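Local coordinates for putative cell adhesion protein (Bacteroides fragilis, PDB 4H40) that is a putative cell adhesion protein of the fimbrillin-like family and probably serves as a structural component of pili on the bacterial surface, at residues 227-238 with 255-265; 295-303 with 311-319. All coordinates share one frame; numbering follows the deposited sequence.

Interaction 1. Residues 227-238 with 255-265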
loop_
_atom_site.group_PDB
_atom_site.type_symbol
_atom_site.label_atom_id
_atom_site.label_comp_id
_atom_site.label_asym_id
_atom_site.label_seq_id
_atom_site.Cartn_x
_atom_site.Cartn_y
_atom_site.Cartn_z
ATOM N N LEU B 227 -0.123 2.783 26.893
ATOM C CA LEU B 227 1.100 2.743 26.071
ATOM C C LEU B 227 1.146 3.871 25.017
ATOM O O LEU B 227 0.194 4.026 24.241
ATOM C CB LEU B 227 1.276 1.397 25.346
ATOM C CG LEU B 227 1.318 0.129 26.160
ATOM C CD1 LEU B 227 1.544 -1.060 25.254
ATOM C CD2 LEU B 227 2.374 0.194 27.237
ATOM N N PRO B 228 2.249 4.654 24.961
ATOM C CA PRO B 228 2.315 5.746 23.973
ATOM C C PRO B 228 2.570 5.248 22.558
ATOM O O PRO B 228 3.114 4.156 22.376
ATOM C CB PRO B 228 3.486 6.593 24.469
ATOM C CG PRO B 228 4.376 5.616 25.159
ATOM C CD PRO B 228 3.465 4.615 25.804
ATOM N N VAL B 229 2.217 6.089 21.569
ATOM C CA VAL B 229 2.424 5.833 20.138
ATOM C C VAL B 229 3.641 6.675 19.674
ATOM O O VAL B 229 3.475 7.666 18.944
ATOM C CB VAL B 229 1.159 6.090 19.258
ATOM C CG1 VAL B 229 1.261 5.337 17.931
ATOM C CG2 VAL B 229 -0.136 5.727 19.986
ATOM N N LYS B 230 4.861 6.310 20.143
ATOM C CA LYS B 230 6.082 7.043 19.764
ATOM C C LYS B 230 6.834 6.318 18.607
ATOM O O LYS B 230 6.522 5.162 18.275
ATOM C CB LYS B 230 7.028 7.395 20.957
ATOM C CG LYS B 230 7.143 6.403 22.118
ATOM C CD LYS B 230 8.296 6.804 23.055
ATOM C CE LYS B 230 8.297 6.101 24.395
ATOM N NZ LYS B 230 8.675 4.662 24.289
ATOM N N VAL B 231 7.778 7.058 17.965
ATOM C CA VAL B 231 8.568 6.680 16.793
ATOM C C VAL B 231 9.408 5.403 17.073
ATOM O O VAL B 231 10.189 5.351 18.033
ATOM C CB VAL B 231 9.437 7.883 16.283
ATOM C CG1 VAL B 231 10.328 7.482 15.110
ATOM C CG2 VAL B 231 8.556 9.060 15.865
ATOM N N GLY B 232 9.219 4.400 16.216
ATOM C CA GLY B 232 9.941 3.130 16.274
ATOM C C GLY B 232 11.366 3.231 15.763
ATOM O O GLY B 232 11.724 4.271 15.223
ATOM N N ASP B 233 12.213 2.176 15.886
ATOM C CA ASP B 233 13.583 2.345 15.395
ATOM C C ASP B 233 14.231 1.116 14.736
ATOM O O ASP B 233 13.970 -0.015 15.131
ATOM C CB ASP B 233 14.510 2.871 16.511
ATOM C CG ASP B 233 14.901 1.906 17.608
ATOM O OD1 ASP B 233 14.077 1.046 17.958
ATOM O OD2 ASP B 233 16.004 2.072 18.182
ATOM N N GLN B 234 15.157 1.403 13.768
ATOM C CA GLN B 234 16.037 0.530 12.948
ATOM C C GLN B 234 16.550 -0.742 13.675
ATOM O O GLN B 234 16.814 -1.763 13.020
ATOM C CB GLN B 234 17.274 1.326 12.429
ATOM C CG GLN B 234 18.069 2.093 13.507
ATOM C CD GLN B 234 19.354 2.782 13.044
ATOM O OE1 GLN B 234 19.412 3.491 12.025
ATOM N NE2 GLN B 234 20.402 2.667 13.848
ATOM N N SER B 235 16.717 -0.653 15.016
ATOM C CA SER B 235 17.239 -1.707 15.888
ATOM C C SER B 235 16.136 -2.598 16.524
ATOM O O SER B 235 16.434 -3.758 16.816
ATOM C CB SER B 235 18.113 -1.099 16.981
ATOM O OG SER B 235 17.372 -0.198 17.789
ATOM N N ALA B 236 14.894 -2.083 16.745
ATOM C CA ALA B 236 13.826 -2.900 17.340
ATOM C C ALA B 236 13.173 -3.775 16.300
ATOM O O ALA B 236 12.788 -3.311 15.225
ATOM C CB ALA B 236 12.789 -2.039 18.030
ATOM N N SER B 237 13.067 -5.061 16.624
ATOM C CA SER B 237 12.504 -6.068 15.728
ATOM C C SER B 237 11.760 -7.189 16.476
ATOM O O SER B 237 11.896 -7.344 17.699
ATOM C CB SER B 237 13.613 -6.669 14.855
ATOM O OG SER B 237 14.286 -7.760 15.462
ATOM N N VAL B 238 10.996 -7.983 15.712
ATOM C CA VAL B 238 10.273 -9.144 16.225
ATOM C C VAL B 238 10.279 -10.259 15.131
ATOM O O VAL B 238 10.253 -9.956 13.939
ATOM C CB VAL B 238 8.860 -8.808 16.778
ATOM C CG1 VAL B 238 7.888 -8.381 15.689
ATOM C CG2 VAL B 238 8.306 -9.980 17.559
ATOM N N THR B 255 1.478 -11.682 14.914
ATOM C CA THR B 255 2.233 -11.272 16.081
ATOM C C THR B 255 1.693 -9.978 16.611
ATOM O O THR B 255 1.050 -9.213 15.872
ATOM C CB THR B 255 3.742 -11.151 15.774
ATOM O OG1 THR B 255 4.454 -11.241 16.986
ATOM C CG2 THR B 255 4.123 -9.878 15.040
ATOM N N GLY B 256 1.996 -9.733 17.884
ATOM C CA GLY B 256 1.659 -8.488 18.539
ATOM C C GLY B 256 2.800 -7.532 18.300
ATOM O O GLY B 256 3.958 -7.959 18.217
ATOM N N VAL B 257 2.483 -6.253 18.157
ATOM C CA VAL B 257 3.476 -5.196 18.027
ATOM C C VAL B 257 2.992 -4.048 18.903
ATOM O O VAL B 257 1.789 -3.816 19.017
ATOM C CB VAL B 257 3.851 -4.758 16.569
ATOM C CG1 VAL B 257 4.512 -5.899 15.806
ATOM C CG2 VAL B 257 2.657 -4.240 15.798
ATOM N N LEU B 258 3.910 -3.378 19.562
ATOM C CA LEU B 258 3.546 -2.271 20.427
ATOM C C LEU B 258 3.071 -1.088 19.596
ATOM O O LEU B 258 3.635 -0.899 18.513
ATOM C CB LEU B 258 4.756 -1.837 21.274
ATOM C CG LEU B 258 5.325 -2.819 22.276
ATOM C CD1 LEU B 258 6.608 -2.247 22.864
ATOM C CD2 LEU B 258 4.336 -3.107 23.387
ATOM N N PRO B 259 2.104 -0.245 20.085
ATOM C CA PRO B 259 1.714 0.939 19.308
ATOM C C PRO B 259 2.948 1.758 18.940
ATOM O O PRO B 259 3.794 2.036 19.803
ATOM C CB PRO B 259 0.772 1.683 20.252
ATOM C CG PRO B 259 0.185 0.599 21.097
ATOM C CD PRO B 259 1.335 -0.326 21.346
ATOM N N THR B 260 3.114 2.011 17.627
ATOM C CA THR B 260 4.261 2.738 17.101
ATOM C C THR B 260 3.888 3.619 15.928
ATOM O O THR B 260 3.102 3.235 15.068
ATOM C CB THR B 260 5.438 1.796 16.750
ATOM O OG1 THR B 260 6.604 2.591 16.505
ATOM C CG2 THR B 260 5.173 0.895 15.571
ATOM N N ASP B 261 4.492 4.817 15.924
ATOM C CA ASP B 261 4.392 5.849 14.892
ATOM C C ASP B 261 5.593 5.731 13.944
ATOM O O ASP B 261 6.720 6.085 14.311
ATOM C CB ASP B 261 4.331 7.265 15.533
ATOM C CG ASP B 261 4.354 8.424 14.545
ATOM O OD1 ASP B 261 3.938 8.222 13.372
ATOM O OD2 ASP B 261 4.779 9.536 14.943
ATOM N N ALA B 262 5.338 5.253 12.728
ATOM C CA ALA B 262 6.352 5.084 11.687
ATOM C C ALA B 262 5.861 5.695 10.371
ATOM O O ALA B 262 6.190 5.220 9.281
ATOM C CB ALA B 262 6.678 3.608 11.514
ATOM N N ARG B 263 5.064 6.764 10.489
ATOM C CA ARG B 263 4.476 7.546 9.386
ATOM C C ARG B 263 5.553 8.210 8.526
ATOM O O ARG B 263 5.381 8.369 7.310
ATOM C CB ARG B 263 3.543 8.614 9.953
ATOM C CG ARG B 263 2.206 8.056 10.459
ATOM C CD ARG B 263 1.377 9.158 11.085
ATOM N NE ARG B 263 1.990 9.659 12.312
ATOM C CZ ARG B 263 1.634 10.778 12.932
ATOM N NH1 ARG B 263 0.659 11.536 12.444
ATOM N NH2 ARG B 263 2.252 11.150 14.046
ATOM N N SER B 264 6.673 8.587 9.188
ATOM C CA SER B 264 7.843 9.228 8.576
ATOM C C SER B 264 8.984 8.226 8.359
ATOM O O SER B 264 9.989 8.586 7.754
ATOM C CB SER B 264 8.349 10.386 9.436
ATOM O OG SER B 264 7.385 10.918 10.331
ATOM N N HIS B 265 8.839 6.977 8.851
ATOM C CA HIS B 265 9.884 5.962 8.760
ATOM C C HIS B 265 9.353 4.714 8.063
ATOM O O HIS B 265 8.195 4.672 7.675
ATOM C CB HIS B 265 10.433 5.659 10.180
ATOM C CG HIS B 265 11.122 6.843 10.782
ATOM N ND1 HIS B 265 10.431 7.774 11.533
ATOM C CD2 HIS B 265 12.404 7.266 10.636
ATOM C CE1 HIS B 265 11.319 8.720 11.831
ATOM N NE2 HIS B 265 12.521 8.450 11.319
#
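Thr260 holds OG1 anti to its own backbone N (chi1 -168°), a setting that turns the hydroxyl onto Lys230 O, to which it donates a 3.1 Å hydrogen bond lying in the carbonyl plane. Lys230 O also takes Asp261 N at 3.1 Å with a nearly straight N-H, but this donor stands well above the carbonyl plane. Two donors from consecutive residues thus grip one backbone oxygen. One residue further on, the CA-H of Val231 points straight at Asp261 O (CA to O 3.2 Å).

With CG anti to the backbone N (chi1 175°), Asp261 turns its carboxylate along Val231, OD2 flanking CG2, while its CB lies against Val229 O. Arg263 grips the Asp261 carboxylate side-on, NE to OD1 at 2.6 Å and NH2 to OD2 at 3.1 Å; the acceptor oxygens lie in or near the guanidinium plane but are approached from above the carboxylate plane. This salt bridge probably stabilises the charged form of Asp261 beside the valines. The other methyl of Val231, CG1, crosses to the His265 ring and meets ND1 at 3.6 Å.

Apolar packing extends the contact in both directions. Leu227 CD1 touches both Leu258 CD2 (3.9 Å) and Pro259 CD, its side chain crossing theirs at about a right angle, and Val229 CG2 crosses Pro259 near CB. Beyond the type I beta turn from Asp233 to Ala236, Val238 reaches tip to tip toward Thr255 and lays CG1 across Val257 CG1, 4.2 Å away. The segment 227-238 therefore runs from a short, loosely bonded parallel edge pairing of 230-231 with 260-262 to a strand packed face to face over 255-257, as in a beta sandwich, consistent with the transthyretin-like fold of the fimbrillin family.

Interaction 2. Residues 295-303 with 311-319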
loop_
_atom_site.group_PDB
_atom_site.type_symbol
_atom_site.label_atom_id
_atom_site.label_comp_id
_atom_site.label_asym_id
_atom_site.label_seq_id
_atom_site.Cartn_x
_atom_site.Cartn_y
_atom_site.Cartn_z
ATOM N N HIS B 295 -5.962 -2.865 17.199
ATOM C CA HIS B 295 -6.144 -2.961 15.745
ATOM C C HIS B 295 -5.263 -4.003 15.090
ATOM O O HIS B 295 -4.178 -4.307 15.588
ATOM C CB HIS B 295 -5.904 -1.621 15.072
ATOM C CG HIS B 295 -6.930 -0.602 15.447
ATOM N ND1 HIS B 295 -6.584 0.533 16.133
ATOM C CD2 HIS B 295 -8.271 -0.601 15.243
ATOM C CE1 HIS B 295 -7.710 1.202 16.306
ATOM N NE2 HIS B 295 -8.753 0.551 15.805
ATOM N N SER B 296 -5.757 -4.560 13.964
ATOM C CA SER B 296 -5.088 -5.569 13.143
ATOM C C SER B 296 -4.639 -4.959 11.848
ATOM O O SER B 296 -5.405 -4.258 11.195
ATOM C CB SER B 296 -6.009 -6.744 12.850
ATOM O OG SER B 296 -6.252 -7.552 13.986
ATOM N N TYR B 297 -3.401 -5.235 11.473
ATOM C CA TYR B 297 -2.804 -4.747 10.246
ATOM C C TYR B 297 -2.518 -6.008 9.458
ATOM O O TYR B 297 -1.534 -6.704 9.714
ATOM C CB TYR B 297 -1.575 -3.841 10.565
ATOM C CG TYR B 297 -1.987 -2.670 11.437
ATOM C CD1 TYR B 297 -2.042 -2.795 12.826
ATOM C CD2 TYR B 297 -2.462 -1.492 10.873
ATOM C CE1 TYR B 297 -2.529 -1.771 13.628
ATOM C CE2 TYR B 297 -2.928 -0.449 11.669
ATOM C CZ TYR B 297 -3.003 -0.611 13.045
ATOM O OH TYR B 297 -3.457 0.424 13.830
ATOM N N ASN B 298 -3.531 -6.415 8.675
ATOM C CA ASN B 298 -3.583 -7.628 7.858
ATOM C C ASN B 298 -3.048 -7.424 6.462
ATOM O O ASN B 298 -3.397 -6.470 5.813
ATOM C CB ASN B 298 -5.020 -8.091 7.753
ATOM C CG ASN B 298 -5.666 -8.202 9.092
ATOM O OD1 ASN B 298 -5.037 -8.648 10.056
ATOM N ND2 ASN B 298 -6.919 -7.767 9.190
ATOM N N TYR B 299 -2.207 -8.327 6.017
ATOM C CA TYR B 299 -1.593 -8.349 4.700
ATOM C C TYR B 299 -1.878 -9.700 4.063
ATOM O O TYR B 299 -2.031 -10.683 4.789
ATOM C CB TYR B 299 -0.089 -8.101 4.807
ATOM C CG TYR B 299 0.250 -6.682 5.209
ATOM C CD1 TYR B 299 0.239 -6.289 6.550
ATOM C CD2 TYR B 299 0.619 -5.735 4.253
ATOM C CE1 TYR B 299 0.540 -4.978 6.920
ATOM C CE2 TYR B 299 0.953 -4.437 4.616
ATOM C CZ TYR B 299 0.870 -4.051 5.943
ATOM O OH TYR B 299 1.131 -2.747 6.269
ATOM N N THR B 300 -2.052 -9.730 2.720
ATOM C CA THR B 300 -2.287 -10.962 1.953
ATOM C C THR B 300 -1.239 -10.965 0.849
ATOM O O THR B 300 -1.196 -10.057 0.013
ATOM C CB THR B 300 -3.741 -11.106 1.506
ATOM O OG1 THR B 300 -4.555 -10.867 2.653
ATOM C CG2 THR B 300 -4.066 -12.482 1.057
ATOM N N ALA B 301 -0.301 -11.905 0.948
ATOM C CA ALA B 301 0.777 -11.988 -0.013
ATOM C C ALA B 301 0.643 -13.291 -0.851
ATOM O O ALA B 301 0.134 -14.283 -0.339
ATOM C CB ALA B 301 2.116 -11.918 0.714
ATOM N N THR B 302 1.058 -13.276 -2.134
ATOM C CA THR B 302 1.014 -14.465 -2.975
ATOM C C THR B 302 2.386 -14.724 -3.543
ATOM O O THR B 302 2.972 -13.824 -4.119
ATOM C CB THR B 302 -0.029 -14.307 -4.088
ATOM O OG1 THR B 302 -1.294 -14.033 -3.503
ATOM C CG2 THR B 302 -0.126 -15.522 -4.974
ATOM N N VAL B 303 2.884 -15.952 -3.408
ATOM C CA VAL B 303 4.160 -16.369 -3.997
ATOM C C VAL B 303 3.856 -16.956 -5.382
ATOM O O VAL B 303 3.079 -17.901 -5.489
ATOM C CB VAL B 303 4.953 -17.347 -3.094
ATOM C CG1 VAL B 303 6.314 -17.664 -3.699
ATOM C CG2 VAL B 303 5.136 -16.765 -1.712
ATOM N N VAL B 311 8.346 -14.600 -7.308
ATOM C CA VAL B 311 7.990 -13.260 -6.824
ATOM C C VAL B 311 6.924 -13.322 -5.724
ATOM O O VAL B 311 6.136 -14.266 -5.656
ATOM C CB VAL B 311 7.553 -12.251 -7.920
ATOM C CG1 VAL B 311 8.748 -11.748 -8.686
ATOM C CG2 VAL B 311 6.499 -12.815 -8.862
ATOM N N LEU B 312 6.950 -12.326 -4.851
ATOM C CA LEU B 312 5.953 -12.116 -3.848
ATOM C C LEU B 312 5.185 -10.876 -4.241
ATOM O O LEU B 312 5.787 -9.836 -4.501
ATOM C CB LEU B 312 6.551 -11.987 -2.444
ATOM C CG LEU B 312 5.506 -11.998 -1.341
ATOM C CD1 LEU B 312 5.165 -13.391 -0.929
ATOM C CD2 LEU B 312 5.923 -11.193 -0.169
ATOM N N THR B 313 3.871 -11.009 -4.369
ATOM C CA THR B 313 2.951 -9.911 -4.636
ATOM C C THR B 313 2.110 -9.707 -3.400
ATOM O O THR B 313 1.607 -10.688 -2.851
ATOM C CB THR B 313 2.014 -10.169 -5.853
ATOM O OG1 THR B 313 1.084 -11.189 -5.512
ATOM C CG2 THR B 313 2.741 -10.517 -7.125
ATOM N N TRP B 314 1.883 -8.474 -2.991
ATOM C CA TRP B 314 0.989 -8.311 -1.874
ATOM C C TRP B 314 0.010 -7.186 -2.098
ATOM O O TRP B 314 0.140 -6.386 -3.008
ATOM C CB TRP B 314 1.701 -8.181 -0.519
ATOM C CG TRP B 314 2.351 -6.872 -0.261
ATOM C CD1 TRP B 314 1.859 -5.840 0.486
ATOM C CD2 TRP B 314 3.668 -6.494 -0.657
ATOM N NE1 TRP B 314 2.786 -4.831 0.570
ATOM C CE2 TRP B 314 3.904 -5.194 -0.141
ATOM C CE3 TRP B 314 4.667 -7.111 -1.438
ATOM C CZ2 TRP B 314 5.111 -4.498 -0.376
ATOM C CZ3 TRP B 314 5.861 -6.434 -1.652
ATOM C CH2 TRP B 314 6.070 -5.137 -1.143
ATOM N N GLN B 315 -1.032 -7.230 -1.297
ATOM C CA GLN B 315 -2.119 -6.299 -1.223
ATOM C C GLN B 315 -2.515 -6.122 0.238
ATOM O O GLN B 315 -2.330 -7.016 1.090
ATOM C CB GLN B 315 -3.292 -6.757 -2.085
ATOM C CG GLN B 315 -3.758 -8.194 -1.828
ATOM C CD GLN B 315 -4.506 -8.798 -3.002
ATOM O OE1 GLN B 315 -4.576 -8.233 -4.114
ATOM N NE2 GLN B 315 -5.054 -9.991 -2.783
ATOM N N ASN B 316 -3.016 -4.940 0.523
ATOM C CA ASN B 316 -3.487 -4.564 1.829
ATOM C C ASN B 316 -4.271 -3.272 1.685
ATOM O O ASN B 316 -3.978 -2.463 0.797
ATOM C CB ASN B 316 -2.317 -4.436 2.820
ATOM C CG ASN B 316 -1.573 -3.130 2.762
ATOM O OD1 ASN B 316 -1.001 -2.757 1.741
ATOM N ND2 ASN B 316 -1.639 -2.374 3.852
ATOM N N ARG B 317 -5.292 -3.098 2.537
ATOM C CA ARG B 317 -6.116 -1.895 2.550
ATOM C C ARG B 317 -5.420 -0.859 3.417
ATOM O O ARG B 317 -4.864 -1.213 4.450
ATOM C CB ARG B 317 -7.543 -2.207 3.056
ATOM C CG ARG B 317 -8.552 -1.072 2.865
ATOM C CD ARG B 317 -9.882 -1.586 2.376
ATOM N NE ARG B 317 -9.909 -1.658 0.915
ATOM C CZ ARG B 317 -10.375 -0.692 0.128
ATOM N NH1 ARG B 317 -10.894 0.410 0.655
ATOM N NH2 ARG B 317 -10.341 -0.828 -1.188
ATOM N N SER B 318 -5.439 0.413 2.991
ATOM C CA SER B 318 -4.843 1.507 3.750
ATOM C C SER B 318 -5.886 2.631 3.982
ATOM O O SER B 318 -6.770 2.816 3.155
ATOM C CB SER B 318 -3.597 2.023 3.040
ATOM O OG SER B 318 -2.491 1.186 3.341
ATOM N N TRP B 319 -5.820 3.312 5.148
ATOM C CA TRP B 319 -6.747 4.373 5.591
ATOM C C TRP B 319 -5.905 5.581 5.990
ATOM O O TRP B 319 -4.891 5.379 6.665
ATOM C CB TRP B 319 -7.656 3.886 6.798
ATOM C CG TRP B 319 -8.215 2.483 6.654
ATOM C CD1 TRP B 319 -7.514 1.315 6.755
ATOM C CD2 TRP B 319 -9.560 2.109 6.290
ATOM N NE1 TRP B 319 -8.327 0.240 6.457
ATOM C CE2 TRP B 319 -9.583 0.697 6.158
ATOM C CE3 TRP B 319 -10.756 2.826 6.080
ATOM C CZ2 TRP B 319 -10.743 -0.008 5.800
ATOM C CZ3 TRP B 319 -11.901 2.130 5.691
ATOM C CH2 TRP B 319 -11.888 0.731 5.552
HETATM O O HOH W 1 -2.911 -3.507 6.063
#
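A twisted antiparallel beta hairpin brings Tyr299 to Val303 against Leu312 to Asn316 near the C-terminal end of the chain, with short strand axes 4.5 Å apart at closest approach and 157° between their directions. Two hydrogen-bonded pairs carry the ladder. Thr300 and Gln315 exchange backbone bonds in both directions (Gln315 N to Thr300 O 3.1 Å), and Thr302 and Thr313 do the same, with Thr302 N to Thr313 O at 2.7 Å.

On the face of Ala301, Val303, Leu312 and Trp314, CD1 of Leu312 sits against Val303 CG2 (3.5 Å) and Ala301 CB (3.8 Å); Tyr282 of strand 278-287 packs over Val303 and Leu312. With CG set between its backbone N and carbonyl carbon (chi1 75°), Trp314 brings its indole CD1 to the edge of the Tyr299 ring, 4.0 Å from CD2. The Asn316 side chain runs alongside that ring in the same direction, their planes 18° apart. Where the strands separate, a water donates to Asn298 O at 3.0 Å and more weakly to Arg317 O.

The other edge of 311-319 pairs antiparallel with a strand of the second subunit, continuing the sheet across the interface. Backbone bonding thus serves strand 311-319 on both sides, while apolar groups close one face of the hairpin against the protein interior.

Both contacts belong to the fimbrillin-like part of the chain and follow in series: interaction 1 is complete before interaction 2 begins. Their centres are about 18 Å apart, and their nearest atoms stay about 6 Å from each other without touching. Strand 177-190 is the common element, pairing antiparallel with 251-257 of interaction 1 and parallel with 296-305 of interaction 2. The short strand 260-262 instead belongs to a three-stranded sheet with 230-231 and 289-291, and 237-240 edges a four-stranded antiparallel sheet. Interaction 1 therefore brings separate sheets together, whereas interaction 2 adds strand 310-321 beside 296-305 and carries that run of strands toward the second subunit.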